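Local coordinates for serine-rich secreted cell wall anchored (LPXTG-motif ) protein (PDB 5NXK) that probably mediates adhesion of the gut bacterium to its host, as a cell-wall-anchored serine-rich repeat adhesin built on a right-handed beta-solenoid, at residues L275-G280 / L301-G306; L74-A79 / K103-Y108; I252-E257 / G287-R292; V205-S210 / I234-A239. All blocks are in the same frame, centred on the assembly; numbering follows the deposited sequence.

Contact 1 (L275-G280 / L301-G306); sequences LEVITG and LIKQEG
The carboxylate of E276 and the side-chain amide of Q304 cross obliquely, their planes 61° apart, and meet tip to tip through one N-H. The NE2 of Q304 gives a hydrogen bond to OE2 of E276 at 2.6 Å, almost straight at 171°. OE2 lies in the plane of the Q304 amide and receives the N-H on its anti lone pair, the one turned away from OE1. On the E276 side CG and CD rest near CG2 of I302. On the Q304 side CG1 and CD1 of I278 run alongside OE1, pointing the same way. This pair sits on the last rung of a parallel beta-solenoid, where strand 272-277 lies beside the outermost strand 298-303.

Three backbone bonds fix the pairing in parallel register. I302 N binds L275 O at 2.8 Å, V277 N binds I302 O, and Q304 N binds V277 O. The E276 chain is extended, with CG anti to the backbone N. This carries the carboxylate along the strand past I302 to Q304. On the other face of the sheet L275 and L301 lie side by side, CD1 to CD1 at 3.9 Å, and both touch F283 of the next sheet.

At the end of the strands K303 ties the two segments together. It leaves with CG anti to its backbone N and bends only at its end (chi4 -58°). The bend brings NZ in front of two carbonyl oxygens. K303 NZ donates to I278 O at 3.1 Å and to Q304 O at 2.9 Å, in each case nearly along the C=O axis.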
# COMPACT_ATOMS: atom_id res chain seq x y z
N LEU A 275 18.40 6.93 5.54
CA LEU A 275 17.67 7.52 4.42
C LEU A 275 18.63 8.14 3.45
O LEU A 275 19.59 8.81 3.87
CB LEU A 275 16.68 8.58 4.92
CG LEU A 275 15.69 8.17 6.00
CD1 LEU A 275 14.85 9.38 6.39
CD2 LEU A 275 14.80 7.02 5.55
N GLU A 276 18.38 7.96 2.16
CA GLU A 276 19.27 8.51 1.15
C GLU A 276 18.48 9.05 -0.04
O GLU A 276 17.56 8.40 -0.50
CB GLU A 276 20.27 7.44 0.68
CG GLU A 276 21.28 7.97 -0.33
CD GLU A 276 22.47 7.05 -0.52
OE1 GLU A 276 22.67 6.14 0.32
OE2 GLU A 276 23.21 7.24 -1.51
N VAL A 277 18.84 10.24 -0.53
CA VAL A 277 18.25 10.78 -1.76
C VAL A 277 19.35 11.35 -2.66
O VAL A 277 20.50 11.43 -2.26
CB VAL A 277 17.21 11.90 -1.47
CG1 VAL A 277 16.01 11.36 -0.65
CG2 VAL A 277 17.86 13.09 -0.79
N ILE A 278 18.98 11.80 -3.86
CA ILE A 278 19.95 12.39 -4.77
C ILE A 278 19.73 13.90 -4.90
O ILE A 278 20.64 14.67 -4.62
CB ILE A 278 19.89 11.74 -6.17
CG1 ILE A 278 20.07 10.22 -6.07
CG2 ILE A 278 20.98 12.32 -7.07
CD1 ILE A 278 20.07 9.52 -7.41
N THR A 279 18.54 14.32 -5.31
CA THR A 279 18.34 15.73 -5.66
C THR A 279 17.41 16.51 -4.73
O THR A 279 17.38 17.74 -4.79
CB THR A 279 17.78 15.88 -7.10
OG1 THR A 279 16.52 15.22 -7.21
CG2 THR A 279 18.75 15.30 -8.14
N GLY A 280 16.68 15.83 -3.85
CA GLY A 280 15.75 16.55 -2.99
C GLY A 280 16.13 16.56 -1.51
O GLY A 280 17.28 16.82 -1.16
N LEU A 301 20.77 10.69 7.55
CA LEU A 301 20.11 11.24 6.37
C LEU A 301 21.14 11.71 5.35
O LEU A 301 21.95 12.58 5.64
CB LEU A 301 19.17 12.40 6.74
CG LEU A 301 17.74 12.09 7.19
CD1 LEU A 301 17.73 11.18 8.40
CD2 LEU A 301 16.97 13.39 7.49
N ILE A 302 21.11 11.12 4.16
CA ILE A 302 22.13 11.36 3.16
C ILE A 302 21.55 11.96 1.89
O ILE A 302 20.47 11.58 1.44
CB ILE A 302 22.89 10.05 2.84
CG1 ILE A 302 23.67 9.58 4.07
CG2 ILE A 302 23.86 10.24 1.67
CD1 ILE A 302 24.09 8.13 4.00
N LYS A 303 22.26 12.93 1.33
CA LYS A 303 21.97 13.44 -0.00
C LYS A 303 23.22 13.28 -0.88
O LYS A 303 24.29 13.77 -0.53
CB LYS A 303 21.55 14.91 0.06
CG LYS A 303 21.19 15.52 -1.29
CD LYS A 303 21.35 17.03 -1.26
CE LYS A 303 21.22 17.64 -2.64
NZ LYS A 303 22.20 17.12 -3.64
N GLN A 304 23.09 12.59 -2.00
CA GLN A 304 24.23 12.45 -2.91
C GLN A 304 24.48 13.80 -3.56
O GLN A 304 23.57 14.62 -3.64
CB GLN A 304 23.99 11.39 -3.97
CG GLN A 304 23.70 10.03 -3.40
CD GLN A 304 23.61 8.97 -4.48
OE1 GLN A 304 23.78 9.25 -5.67
NE2 GLN A 304 23.29 7.74 -4.07
N GLU A 305 25.71 14.04 -4.02
CA GLU A 305 26.03 15.27 -4.75
C GLU A 305 25.02 15.60 -5.87
O GLU A 305 24.61 16.74 -6.01
CB GLU A 305 27.43 15.20 -5.34
CG GLU A 305 27.89 16.51 -5.95
CD GLU A 305 29.26 16.40 -6.60
OE1 GLU A 305 29.36 15.80 -7.68
OE2 GLU A 305 30.24 16.91 -6.01
N GLY A 306 24.65 14.60 -6.66
CA GLY A 306 23.67 14.80 -7.72
C GLY A 306 24.23 15.05 -9.11
O GLY A 306 25.00 15.99 -9.34

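Contact 2 (L74-A79 / K103-Y108); sequences LTIENA and KDVTAY
K103 O is held by one hydrogen bond and one CA-H...O contact. N78 N donates the hydrogen bond to K103 O at 2.9 Å, nearly along the C=O axis. The CA of E77 makes the weaker contact to the same oxygen at 3.2 Å. A79 O is held in the same way, by T106 N and V105 CA. On the near side of the corner K103 N binds I76 O at 2.9 Å and 174°, so the two segments are paired in parallel as they enter it.

Both segments turn this corner, at N78 and at D104, from one sheet of the solenoid into the next. N78 and D104 both have positive phi, 55° and 52°, and occupy matching corner positions on successive coils. N78 CA lies 3.2 Å from D104 O in another CA-H...O contact. After the corner T106 N binds A79 O at 3.0 Å.

The buried V105 side chain lies on the inner side of the bend. Its CG1 is anti to the backbone N, and CG2 lies beside the N. CG2 of V105 reaches back to I76 O at 3.4 Å and lies near CG2 of I76. L81 touches both side chains from the same interior. On the outer face E77 and K103 run extended from neighbouring rungs, their charged ends near but not in contact. D104 OD1 is bound by the backbone N of N129 on the following coil.

The chemistry implies a corner held mainly by backbone bonds, with aliphatic groups inside and charged groups outside.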
# COMPACT_ATOMS: atom_id res chain seq x y z
N LEU A 74 -10.28 -7.80 4.90
CA LEU A 74 -9.78 -8.86 4.02
C LEU A 74 -8.34 -9.18 4.39
O LEU A 74 -7.49 -8.30 4.35
CB LEU A 74 -9.86 -8.44 2.55
CG LEU A 74 -9.21 -9.38 1.53
CD1 LEU A 74 -9.87 -10.76 1.52
CD2 LEU A 74 -9.25 -8.76 0.14
N THR A 75 -8.08 -10.43 4.76
CA THR A 75 -6.72 -10.87 5.05
C THR A 75 -6.26 -11.92 4.03
O THR A 75 -7.00 -12.85 3.73
CB THR A 75 -6.65 -11.44 6.49
OG1 THR A 75 -6.94 -10.39 7.42
CG2 THR A 75 -5.29 -11.97 6.81
N ILE A 76 -5.06 -11.75 3.48
CA ILE A 76 -4.44 -12.76 2.63
C ILE A 76 -3.12 -13.20 3.26
O ILE A 76 -2.29 -12.34 3.60
CB ILE A 76 -4.21 -12.25 1.20
CG1 ILE A 76 -5.53 -11.75 0.60
CG2 ILE A 76 -3.59 -13.34 0.34
CD1 ILE A 76 -5.43 -11.26 -0.84
N GLU A 77 -2.95 -14.50 3.47
CA GLU A 77 -1.74 -15.02 4.12
C GLU A 77 -1.02 -16.00 3.22
O GLU A 77 -1.67 -16.80 2.53
CB GLU A 77 -2.07 -15.74 5.42
CG GLU A 77 -3.08 -15.08 6.31
CD GLU A 77 -3.24 -15.83 7.63
OE1 GLU A 77 -3.78 -15.26 8.60
OE2 GLU A 77 -2.82 -17.02 7.69
N ASN A 78 0.31 -15.94 3.23
CA ASN A 78 1.16 -16.97 2.65
C ASN A 78 0.79 -17.24 1.20
O ASN A 78 0.45 -18.35 0.81
CB ASN A 78 1.06 -18.25 3.47
CG ASN A 78 2.11 -19.28 3.07
OD1 ASN A 78 3.13 -18.95 2.44
ND2 ASN A 78 1.88 -20.53 3.44
N ALA A 79 0.84 -16.18 0.40
CA ALA A 79 0.48 -16.29 -1.00
C ALA A 79 1.32 -15.35 -1.86
O ALA A 79 1.93 -14.39 -1.37
CB ALA A 79 -1.00 -16.00 -1.18
N LYS A 103 -0.19 -10.88 4.98
CA LYS A 103 0.73 -11.51 5.91
C LYS A 103 1.56 -12.59 5.19
O LYS A 103 0.99 -13.49 4.57
CB LYS A 103 -0.03 -12.10 7.09
CG LYS A 103 0.85 -12.90 8.04
CD LYS A 103 0.03 -13.46 9.20
CE LYS A 103 0.90 -14.23 10.21
NZ LYS A 103 0.14 -14.49 11.48
N ASP A 104 2.88 -12.47 5.24
CA ASP A 104 3.77 -13.38 4.52
C ASP A 104 3.38 -13.47 3.05
O ASP A 104 3.29 -14.55 2.47
CB ASP A 104 3.76 -14.77 5.18
CG ASP A 104 4.31 -14.73 6.60
OD1 ASP A 104 5.30 -14.01 6.83
OD2 ASP A 104 3.75 -15.40 7.50
N VAL A 105 3.18 -12.31 2.45
CA VAL A 105 2.77 -12.23 1.07
C VAL A 105 3.93 -11.76 0.20
O VAL A 105 4.75 -10.95 0.63
CB VAL A 105 1.57 -11.27 0.92
CG1 VAL A 105 1.43 -10.74 -0.50
CG2 VAL A 105 0.28 -11.95 1.40
N THR A 106 4.01 -12.30 -1.01
CA THR A 106 4.89 -11.78 -2.03
C THR A 106 4.01 -11.25 -3.16
O THR A 106 3.12 -11.95 -3.60
CB THR A 106 5.86 -12.87 -2.55
OG1 THR A 106 6.63 -13.37 -1.44
CG2 THR A 106 6.82 -12.33 -3.59
N ALA A 107 4.23 -10.03 -3.63
CA ALA A 107 3.33 -9.47 -4.63
C ALA A 107 4.06 -8.85 -5.81
O ALA A 107 5.14 -8.25 -5.66
CB ALA A 107 2.41 -8.41 -4.00
N TYR A 108 3.44 -8.96 -6.98
CA TYR A 108 3.97 -8.35 -8.19
C TYR A 108 2.86 -7.59 -8.88
O TYR A 108 1.77 -8.12 -9.06
CB TYR A 108 4.56 -9.42 -9.13
CG TYR A 108 5.70 -10.21 -8.51
CD1 TYR A 108 5.45 -11.33 -7.71
CD2 TYR A 108 7.02 -9.83 -8.71
CE1 TYR A 108 6.47 -12.04 -7.14
CE2 TYR A 108 8.06 -10.54 -8.13
CZ TYR A 108 7.78 -11.64 -7.35
OH TYR A 108 8.80 -12.35 -6.77

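Contact 3 (I252-E257 / G287-R292); sequences IIPQLE and GTVANR
An outer corner of the beta-solenoid holds this contact, where the loop after strand 248-252 passes the start of strand 289-295. No direct hydrogen bond joins the two segments. V289 carries the packing, and its two methyls divide the work. CG1 is anti to the backbone N (chi1 -175°) and meets CG2 of I252 at 3.9 Å. CG2, beside the N, lies against the P254 ring, 3.7 Å from CD of P254 and almost as near its CG. The I252 and V289 side chains cross at about a right angle, while the proline and V289 cross obliquely. L225 and V285 also touch I252 and continue the apolar interior.

T288 is the centre of an inverse gamma turn, in which V289 N binds G287 O at 2.8 Å. G287 has a positive phi of 87°, and its CA lies 4.3 Å from P254 CD. At the solvent edge one water donates to E257 O at 2.6 Å and to T288 OG1 at 3.0 Å. The T288 hydroxyl also bonds to the carbonyl of I259.

Aliphatic side chains of successive coils packed against one another at the edge of the interior fit the parallel beta-solenoid of the pectate-lyase-like family.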
# COMPACT_ATOMS: atom_id res chain seq x y z
N ILE A 252 5.76 15.74 2.14
CA ILE A 252 4.50 16.30 2.61
C ILE A 252 4.34 17.70 2.03
O ILE A 252 4.77 18.69 2.63
CB ILE A 252 4.43 16.36 4.13
CG1 ILE A 252 4.88 15.02 4.72
CG2 ILE A 252 2.99 16.72 4.57
CD1 ILE A 252 4.91 14.99 6.23
N ILE A 253 3.71 17.76 0.87
CA ILE A 253 3.47 19.01 0.16
C ILE A 253 2.02 18.99 -0.33
O ILE A 253 1.63 18.06 -1.04
CB ILE A 253 4.45 19.20 -1.03
CG1 ILE A 253 5.90 19.36 -0.53
CG2 ILE A 253 4.06 20.42 -1.86
CD1 ILE A 253 6.94 19.50 -1.68
N PRO A 254 1.21 19.98 0.07
CA PRO A 254 -0.21 19.94 -0.31
C PRO A 254 -0.41 19.93 -1.83
O PRO A 254 0.35 20.57 -2.56
CB PRO A 254 -0.78 21.22 0.31
CG PRO A 254 0.17 21.53 1.48
CD PRO A 254 1.53 21.09 0.99
N GLN A 255 -1.41 19.17 -2.28
CA GLN A 255 -1.72 19.04 -3.71
C GLN A 255 -2.28 20.33 -4.31
O GLN A 255 -2.17 20.55 -5.52
CB GLN A 255 -2.71 17.89 -3.92
CG GLN A 255 -2.08 16.52 -3.77
CD GLN A 255 -1.33 16.09 -5.02
OE1 GLN A 255 -0.13 16.35 -5.15
NE2 GLN A 255 -2.02 15.39 -5.93
N LEU A 256 -2.89 21.15 -3.46
CA LEU A 256 -3.57 22.39 -3.87
C LEU A 256 -3.32 23.51 -2.86
O LEU A 256 -2.91 23.25 -1.73
CB LEU A 256 -5.07 22.18 -4.01
CG LEU A 256 -5.55 21.07 -4.94
CD1 LEU A 256 -7.03 20.87 -4.73
CD2 LEU A 256 -5.23 21.39 -6.40
N GLU A 257 -3.58 24.75 -3.28
CA GLU A 257 -3.40 25.94 -2.44
C GLU A 257 -4.37 26.09 -1.26
O GLU A 257 -4.07 26.77 -0.29
CB GLU A 257 -3.52 27.21 -3.30
CG GLU A 257 -2.42 27.42 -4.33
CD GLU A 257 -1.04 27.49 -3.71
OE1 GLU A 257 -0.86 28.24 -2.72
OE2 GLU A 257 -0.12 26.80 -4.22
N GLY A 287 4.95 24.32 1.96
CA GLY A 287 3.58 24.80 1.85
C GLY A 287 2.94 24.94 3.22
O GLY A 287 3.63 24.91 4.24
N THR A 288 1.61 25.05 3.25
CA THR A 288 0.91 25.28 4.51
C THR A 288 0.65 23.99 5.28
O THR A 288 -0.49 23.53 5.40
CB THR A 288 -0.43 26.02 4.28
OG1 THR A 288 -1.13 25.40 3.20
CG2 THR A 288 -0.16 27.46 3.91
N VAL A 289 1.75 23.44 5.79
CA VAL A 289 1.77 22.25 6.64
C VAL A 289 2.38 22.66 7.98
O VAL A 289 3.49 23.19 8.01
CB VAL A 289 2.62 21.10 6.02
CG1 VAL A 289 2.53 19.81 6.87
CG2 VAL A 289 2.21 20.83 4.59
N ALA A 290 1.67 22.43 9.08
CA ALA A 290 2.29 22.59 10.40
C ALA A 290 2.98 21.28 10.70
O ALA A 290 2.31 20.26 10.87
CB ALA A 290 1.26 22.93 11.49
N ASN A 291 4.31 21.30 10.73
CA ASN A 291 5.06 20.06 10.77
C ASN A 291 5.94 19.94 12.01
O ASN A 291 6.44 20.93 12.53
CB ASN A 291 5.94 19.94 9.53
CG ASN A 291 6.38 18.50 9.26
OD1 ASN A 291 5.56 17.66 8.92
ND2 ASN A 291 7.66 18.23 9.41
N ARG A 292 6.11 18.71 12.48
CA ARG A 292 7.02 18.47 13.57
C ARG A 292 7.70 17.14 13.36
O ARG A 292 7.04 16.13 13.07
CB ARG A 292 6.31 18.51 14.92
CG ARG A 292 7.22 18.12 16.08
CD ARG A 292 6.50 18.24 17.43
NE ARG A 292 7.31 17.72 18.52
CZ ARG A 292 7.41 18.26 19.73
NH1 ARG A 292 6.70 19.34 20.04
NH2 ARG A 292 8.17 17.69 20.65
O HOH W 1 -2.02 27.43 1.16

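Contact 4 (V205-S210 / I234-A239); sequences VGNNAS and IVNENA
N236 turns its side chain back along its own backbone. Its CG is anti to the carbonyl carbon (chi1 -75°), and chi2 of -82° swings ND2 over V205 O. That oxygen accepts two bonds. N236 N reaches it at 2.9 Å, nearly along the C=O axis. ND2 of N236 reaches the same oxygen at 3.0 Å from well above the carbonyl plane, with the oxygen close to its own amide plane. One residue thus grips a single carbonyl with both its backbone and its side-chain nitrogen. V205 N completes the parallel pairing by binding I234 O.

The other asparagines share this first torsion but differ further out. The amide of N207 is turned so that its OD1 touches CB of N236 at 3.1 Å; the two side chains cross obliquely. N208 and N238 lie side by side and point the same way, their amide planes 32° apart. Their second torsions differ in sign. ND2 of N208 packs on CB of N238 at 3.3 Å. A water joins the tips, donating to N208 OD1 and accepting from N238 ND2. A second water donates to A209 O and N238 O.

V205 has CG1 anti to the backbone N, which brings it to CB of A239 at 3.9 Å. These asparagines belong to two type II beta turns, G206 to A209 and N236 to A239, with N208 and N238 at positive phi. N208 N crosses between the turns to E237 O. Equivalent turns stacked coil on coil, with N208 and N238 in matching places, fit a parallel beta-helix (beta-solenoid).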
# COMPACT_ATOMS: atom_id res chain seq x y z
N VAL A 205 5.64 2.08 11.33
CA VAL A 205 6.51 0.92 11.35
C VAL A 205 6.55 0.43 12.81
O VAL A 205 6.99 1.16 13.70
CB VAL A 205 7.92 1.24 10.83
CG1 VAL A 205 8.79 -0.03 10.82
CG2 VAL A 205 7.85 1.85 9.43
N GLY A 206 6.06 -0.79 13.06
CA GLY A 206 5.84 -1.23 14.43
C GLY A 206 7.11 -1.60 15.20
O GLY A 206 8.21 -1.64 14.62
N ASN A 207 6.98 -1.84 16.50
CA ASN A 207 8.11 -2.28 17.32
C ASN A 207 8.88 -3.42 16.70
O ASN A 207 8.28 -4.39 16.26
CB ASN A 207 7.67 -2.74 18.71
CG ASN A 207 7.28 -1.60 19.60
OD1 ASN A 207 6.98 -0.50 19.15
ND2 ASN A 207 7.36 -1.84 20.91
N ASN A 208 10.20 -3.30 16.67
CA ASN A 208 11.09 -4.36 16.19
C ASN A 208 10.81 -4.79 14.77
O ASN A 208 11.20 -5.89 14.37
CB ASN A 208 11.01 -5.58 17.11
CG ASN A 208 11.40 -5.26 18.53
OD1 ASN A 208 10.55 -5.23 19.43
ND2 ASN A 208 12.69 -5.02 18.75
N ALA A 209 10.14 -3.94 14.00
CA ALA A 209 9.88 -4.27 12.60
C ALA A 209 10.95 -3.68 11.70
O ALA A 209 11.70 -2.81 12.12
CB ALA A 209 8.52 -3.76 12.18
N SER A 210 11.00 -4.14 10.46
CA SER A 210 11.90 -3.55 9.49
C SER A 210 11.12 -3.19 8.23
O SER A 210 10.20 -3.91 7.79
CB SER A 210 13.09 -4.49 9.19
OG SER A 210 12.84 -5.36 8.10
N ILE A 234 5.48 7.25 11.45
CA ILE A 234 5.81 6.87 12.81
C ILE A 234 6.67 5.62 12.81
O ILE A 234 6.26 4.59 12.31
CB ILE A 234 4.55 6.61 13.66
CG1 ILE A 234 3.65 7.84 13.67
CG2 ILE A 234 4.94 6.24 15.09
CD1 ILE A 234 2.30 7.59 14.29
N VAL A 235 7.88 5.73 13.34
CA VAL A 235 8.79 4.61 13.45
C VAL A 235 8.95 4.27 14.94
O VAL A 235 9.50 5.06 15.70
CB VAL A 235 10.14 4.93 12.82
CG1 VAL A 235 11.13 3.78 13.03
CG2 VAL A 235 9.94 5.26 11.34
N ASN A 236 8.45 3.11 15.35
CA ASN A 236 8.40 2.76 16.76
C ASN A 236 9.72 2.19 17.31
O ASN A 236 10.70 2.05 16.58
CB ASN A 236 7.23 1.77 17.01
CG ASN A 236 5.88 2.46 16.96
OD1 ASN A 236 5.46 3.05 17.95
ND2 ASN A 236 5.19 2.40 15.82
N GLU A 237 9.73 1.90 18.61
CA GLU A 237 10.96 1.45 19.27
C GLU A 237 11.62 0.27 18.59
O GLU A 237 10.94 -0.68 18.20
CB GLU A 237 10.73 1.09 20.74
CG GLU A 237 10.29 2.25 21.61
CD GLU A 237 10.27 1.88 23.08
OE1 GLU A 237 10.41 0.68 23.39
OE2 GLU A 237 10.11 2.80 23.91
N ASN A 238 12.93 0.37 18.44
CA ASN A 238 13.77 -0.69 17.87
C ASN A 238 13.45 -1.07 16.44
O ASN A 238 13.96 -2.06 15.93
CB ASN A 238 13.73 -1.93 18.76
CG ASN A 238 14.09 -1.61 20.21
OD1 ASN A 238 15.02 -0.85 20.47
ND2 ASN A 238 13.36 -2.19 21.15
N ALA A 239 12.62 -0.28 15.76
CA ALA A 239 12.38 -0.55 14.35
C ALA A 239 13.62 -0.18 13.52
O ALA A 239 14.42 0.66 13.93
CB ALA A 239 11.16 0.19 13.85
O HOH W 2 11.02 -3.66 21.36
O HOH W 3 14.12 -4.14 13.74

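The four contacts sample one solenoid along its length, each joining neighbouring coils. Contact 2 lies toward the N-terminal part, contact 4 further along, and contacts 1 and 3 near the C-terminal end. Contacts 2 and 4 both span the turn from the 11-strand sheet to the 10-strand sheet, with centres about 21 Å apart; one does so by a sharp corner, the other by type II turns. The segments of contacts 1 and 3 alternate along the chain, and strand 289-295 is followed by strand 298-303, yet their nearest atoms stay about 9 Å apart. Contacts 2 and 3 lie on opposite sides of the chain's centre, centres about 34 Å apart. None of the four touches another.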